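Local coordinates for protein putative branched-chain amino acid aminotransferase IlvE (Streptococcus mutans, PDB 4DQN) that probably catalyses the pyridoxal-phosphate-dependent transfer of amino groups between branched-chain amino acids and 2-oxoglutarate, at residues L64-L76 with E115-L129. Numbering follows the deposited sequence.
Sequences LKAYRTKDGSVQL and EEYVPPYGTGATLYL
Arg68 leaves its backbone with CG trans to N (chi1 -166°) and bends at chi3 (-63°), a course that lays the guanidinium edge against the carbonyls of Glu115, Val118 and Pro119. NE and NH2 grip Val118 O side-on, NH2 at 2.7 Å, and the oxygen lies in the guanidinium plane. NE also reaches Pro119 O at 3.3 Å, from above that carbonyl's plane, while NH2 makes a weak bond to Glu115 O. The remaining nitrogen, NH1, donates to Gly72 O, tying the arginine to its own hairpin turn. Val74 CG2 lies over one guanidinium face, offset toward its rim, and meets Val118 CG1 tip to tip at 3.9 Å. Ahead of Arg68, strand 64-68 runs antiparallel to strand 126-129, its neighbour in the antiparallel sheet of this class IV aminotransferase. Leu64 pairs with Leu129 and Ala66 with Leu127 through two backbone hydrogen bonds each; the side chains of these four share one face. Lys65 and Tyr128 point to the other face, on which the Tyr128 side chain lies about 6 Å from that of Lys188, predicted to carry the pyridoxal phosphate, which is not attached in this structure. The Lys65 chain crosses Thr126 OG1, CD at 3.3 Å, before NZ hydrogen-bonds to Thr289 O. At the hairpin tip, Lys70 CA sits 3.8 Å from the centroid of the Tyr121 ring in a CH-pi contact, and the Tyr121 hydroxyl is hydrogen-bonded to Asp332 OD1.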
# COMPACT_ATOMS: atom_id res chain seq x y z
N LEU A 64 -1.18 -20.05 -1.25
CA LEU A 64 -1.14 -21.41 -0.72
C LEU A 64 -1.15 -22.37 -1.89
O LEU A 64 -1.53 -22.00 -3.00
CB LEU A 64 -2.30 -21.69 0.25
CG LEU A 64 -3.75 -21.66 -0.23
CD1 LEU A 64 -4.67 -22.36 0.76
CD2 LEU A 64 -4.25 -20.23 -0.51
N LYS A 65 -0.69 -23.60 -1.66
CA LYS A 65 -0.52 -24.55 -2.75
C LYS A 65 -1.40 -25.79 -2.61
O LYS A 65 -1.73 -26.20 -1.50
CB LYS A 65 0.96 -24.96 -2.86
CG LYS A 65 1.83 -23.89 -3.51
CD LYS A 65 3.32 -24.20 -3.32
CE LYS A 65 4.19 -23.29 -4.16
NZ LYS A 65 5.65 -23.56 -3.93
N ALA A 66 -1.78 -26.36 -3.76
CA ALA A 66 -2.44 -27.66 -3.79
C ALA A 66 -1.42 -28.64 -4.33
O ALA A 66 -0.71 -28.33 -5.30
CB ALA A 66 -3.70 -27.64 -4.69
N TYR A 67 -1.34 -29.82 -3.72
CA TYR A 67 -0.29 -30.78 -4.02
C TYR A 67 -0.93 -32.07 -4.50
O TYR A 67 -1.84 -32.58 -3.85
CB TYR A 67 0.51 -31.07 -2.74
CG TYR A 67 1.14 -29.85 -2.09
CD1 TYR A 67 0.41 -29.03 -1.23
CD2 TYR A 67 2.47 -29.53 -2.34
CE1 TYR A 67 0.99 -27.90 -0.65
CE2 TYR A 67 3.05 -28.41 -1.76
CZ TYR A 67 2.31 -27.61 -0.91
OH TYR A 67 2.90 -26.50 -0.34
N ARG A 68 -0.46 -32.62 -5.62
CA ARG A 68 -0.92 -33.95 -6.01
C ARG A 68 -0.08 -35.02 -5.31
O ARG A 68 1.15 -34.92 -5.26
CB ARG A 68 -0.87 -34.14 -7.53
CG ARG A 68 -1.64 -35.37 -8.00
CD ARG A 68 -1.56 -35.55 -9.50
NE ARG A 68 -2.18 -34.44 -10.23
CZ ARG A 68 -3.49 -34.33 -10.45
NH1 ARG A 68 -4.33 -35.24 -9.97
NH2 ARG A 68 -3.97 -33.30 -11.14
N THR A 69 -0.74 -36.04 -4.77
CA THR A 69 -0.06 -37.10 -4.04
C THR A 69 0.22 -38.33 -4.92
O THR A 69 -0.17 -38.38 -6.08
CB THR A 69 -0.86 -37.55 -2.81
OG1 THR A 69 -2.11 -38.12 -3.23
CG2 THR A 69 -1.12 -36.37 -1.89
N LYS A 70 0.88 -39.32 -4.34
CA LYS A 70 1.33 -40.50 -5.07
C LYS A 70 0.18 -41.30 -5.71
O LYS A 70 0.38 -41.92 -6.76
CB LYS A 70 2.16 -41.38 -4.13
CG LYS A 70 3.15 -42.32 -4.82
CD LYS A 70 4.06 -42.98 -3.78
CE LYS A 70 3.25 -43.63 -2.67
NZ LYS A 70 4.09 -44.11 -1.52
N ASP A 71 -1.00 -41.28 -5.10
CA ASP A 71 -2.14 -42.01 -5.66
C ASP A 71 -2.97 -41.16 -6.62
O ASP A 71 -3.99 -41.61 -7.13
CB ASP A 71 -3.01 -42.66 -4.57
CG ASP A 71 -3.84 -41.65 -3.80
OD1 ASP A 71 -3.65 -40.42 -3.94
OD2 ASP A 71 -4.71 -42.10 -3.00
N GLY A 72 -2.54 -39.92 -6.83
CA GLY A 72 -3.23 -39.03 -7.75
C GLY A 72 -4.13 -38.00 -7.08
O GLY A 72 -4.48 -36.98 -7.70
N SER A 73 -4.52 -38.25 -5.84
CA SER A 73 -5.39 -37.32 -5.13
C SER A 73 -4.66 -36.02 -4.79
O SER A 73 -3.42 -35.99 -4.69
CB SER A 73 -6.00 -37.96 -3.88
OG SER A 73 -4.99 -38.41 -2.98
N VAL A 74 -5.42 -34.94 -4.62
CA VAL A 74 -4.85 -33.61 -4.42
C VAL A 74 -5.21 -33.11 -3.03
O VAL A 74 -6.29 -33.40 -2.51
CB VAL A 74 -5.38 -32.63 -5.49
CG1 VAL A 74 -4.81 -31.22 -5.27
CG2 VAL A 74 -5.01 -33.14 -6.87
N GLN A 75 -4.29 -32.38 -2.40
CA GLN A 75 -4.55 -31.89 -1.05
C GLN A 75 -4.01 -30.48 -0.83
O GLN A 75 -3.09 -30.04 -1.52
CB GLN A 75 -3.96 -32.86 -0.01
CG GLN A 75 -2.45 -33.03 -0.11
CD GLN A 75 -1.96 -34.21 0.71
OE1 GLN A 75 -2.68 -35.18 0.88
NE2 GLN A 75 -0.73 -34.12 1.22
N LEU A 76 -4.61 -29.78 0.13
CA LEU A 76 -4.13 -28.47 0.57
C LEU A 76 -3.32 -28.67 1.83
O LEU A 76 -3.48 -29.69 2.53
CB LEU A 76 -5.31 -27.54 0.86
CG LEU A 76 -6.14 -27.15 -0.35
CD1 LEU A 76 -7.37 -26.37 0.09
CD2 LEU A 76 -5.30 -26.32 -1.34
N GLU A 115 -8.70 -29.06 -11.63
CA GLU A 115 -7.85 -30.15 -11.12
C GLU A 115 -6.87 -30.68 -12.15
O GLU A 115 -5.80 -31.20 -11.80
CB GLU A 115 -8.68 -31.30 -10.52
CG GLU A 115 -7.85 -32.18 -9.57
CD GLU A 115 -8.67 -33.08 -8.65
OE1 GLU A 115 -9.58 -32.58 -7.95
OE2 GLU A 115 -8.37 -34.30 -8.60
N GLU A 116 -7.21 -30.53 -13.42
CA GLU A 116 -6.33 -31.03 -14.46
C GLU A 116 -5.08 -30.15 -14.57
O GLU A 116 -4.11 -30.52 -15.24
CB GLU A 116 -7.08 -31.18 -15.78
CG GLU A 116 -7.49 -29.85 -16.45
CD GLU A 116 -8.72 -29.16 -15.82
OE1 GLU A 116 -9.20 -29.56 -14.74
OE2 GLU A 116 -9.21 -28.18 -16.44
N TYR A 117 -5.07 -29.01 -13.89
CA TYR A 117 -3.88 -28.15 -13.88
C TYR A 117 -2.98 -28.38 -12.67
O TYR A 117 -1.90 -27.80 -12.56
CB TYR A 117 -4.26 -26.66 -13.97
CG TYR A 117 -4.85 -26.28 -15.30
CD1 TYR A 117 -6.22 -26.38 -15.53
CD2 TYR A 117 -4.04 -25.82 -16.33
CE1 TYR A 117 -6.76 -26.04 -16.75
CE2 TYR A 117 -4.58 -25.47 -17.55
CZ TYR A 117 -5.94 -25.59 -17.75
OH TYR A 117 -6.50 -25.24 -18.96
N VAL A 118 -3.44 -29.20 -11.73
CA VAL A 118 -2.57 -29.60 -10.63
C VAL A 118 -1.52 -30.55 -11.21
O VAL A 118 -1.86 -31.64 -11.69
CB VAL A 118 -3.37 -30.29 -9.50
CG1 VAL A 118 -2.45 -30.60 -8.31
CG2 VAL A 118 -4.52 -29.40 -9.04
N PRO A 119 -0.23 -30.13 -11.21
CA PRO A 119 0.84 -30.88 -11.88
C PRO A 119 0.95 -32.32 -11.39
O PRO A 119 0.53 -32.62 -10.27
CB PRO A 119 2.09 -30.10 -11.49
CG PRO A 119 1.58 -28.67 -11.30
CD PRO A 119 0.27 -28.89 -10.59
N PRO A 120 1.48 -33.22 -12.23
CA PRO A 120 1.64 -34.62 -11.86
C PRO A 120 2.65 -34.82 -10.73
O PRO A 120 3.60 -34.05 -10.61
CB PRO A 120 2.19 -35.27 -13.14
CG PRO A 120 1.82 -34.34 -14.24
CD PRO A 120 1.89 -32.97 -13.63
N TYR A 121 2.43 -35.83 -9.91
CA TYR A 121 3.45 -36.34 -8.99
C TYR A 121 4.49 -37.04 -9.88
O TYR A 121 4.09 -37.77 -10.79
CB TYR A 121 2.75 -37.36 -8.07
CG TYR A 121 3.61 -37.96 -6.99
CD1 TYR A 121 4.43 -39.05 -7.26
CD2 TYR A 121 3.58 -37.46 -5.70
CE1 TYR A 121 5.21 -39.62 -6.26
CE2 TYR A 121 4.36 -38.02 -4.69
CZ TYR A 121 5.17 -39.09 -4.99
OH TYR A 121 5.94 -39.65 -4.00
N GLY A 122 5.80 -36.85 -9.70
CA GLY A 122 6.42 -35.94 -8.76
C GLY A 122 7.32 -34.96 -9.52
O GLY A 122 8.53 -35.18 -9.70
N THR A 123 6.70 -33.89 -10.00
CA THR A 123 7.39 -32.81 -10.68
C THR A 123 7.98 -31.88 -9.64
O THR A 123 8.89 -31.10 -9.94
CB THR A 123 6.36 -31.99 -11.47
OG1 THR A 123 5.24 -31.71 -10.63
CG2 THR A 123 5.86 -32.78 -12.66
N GLY A 124 7.45 -31.96 -8.41
CA GLY A 124 7.71 -30.95 -7.40
C GLY A 124 6.91 -29.68 -7.67
O GLY A 124 7.00 -28.69 -6.94
N ALA A 125 6.10 -29.72 -8.73
CA ALA A 125 5.28 -28.58 -9.12
C ALA A 125 3.90 -28.68 -8.48
O ALA A 125 3.44 -29.78 -8.11
CB ALA A 125 5.17 -28.50 -10.62
N THR A 126 3.22 -27.55 -8.35
CA THR A 126 1.99 -27.48 -7.58
C THR A 126 0.99 -26.54 -8.24
O THR A 126 1.32 -25.83 -9.19
CB THR A 126 2.25 -26.96 -6.16
OG1 THR A 126 2.88 -25.67 -6.24
CG2 THR A 126 3.15 -27.92 -5.38
N LEU A 127 -0.24 -26.52 -7.73
CA LEU A 127 -1.20 -25.52 -8.15
C LEU A 127 -1.18 -24.40 -7.12
O LEU A 127 -1.58 -24.59 -5.98
CB LEU A 127 -2.62 -26.10 -8.27
CG LEU A 127 -3.64 -25.11 -8.86
CD1 LEU A 127 -3.38 -24.90 -10.34
CD2 LEU A 127 -5.09 -25.58 -8.63
N TYR A 128 -0.71 -23.22 -7.52
CA TYR A 128 -0.65 -22.09 -6.60
C TYR A 128 -1.99 -21.35 -6.59
O TYR A 128 -2.51 -21.00 -7.65
CB TYR A 128 0.48 -21.14 -7.00
CG TYR A 128 0.62 -19.93 -6.09
CD1 TYR A 128 1.14 -20.05 -4.80
CD2 TYR A 128 0.24 -18.67 -6.53
CE1 TYR A 128 1.27 -18.94 -3.97
CE2 TYR A 128 0.38 -17.55 -5.71
CZ TYR A 128 0.89 -17.70 -4.44
OH TYR A 128 1.00 -16.59 -3.64
N LEU A 129 -2.53 -21.12 -5.40
CA LEU A 129 -3.78 -20.39 -5.23
C LEU A 129 -3.46 -19.00 -4.73
O LEU A 129 -2.67 -18.84 -3.80
CB LEU A 129 -4.66 -21.09 -4.20
CG LEU A 129 -5.66 -22.13 -4.73
CD1 LEU A 129 -4.97 -23.13 -5.60
CD2 LEU A 129 -6.37 -22.84 -3.60
O HOH W 1 5.73 -25.72 -6.64
O HOH W 2 1.36 -31.57 -7.80
O HOH W 3 -6.93 -34.40 -11.47
O HOH W 4 -8.38 -34.92 -5.53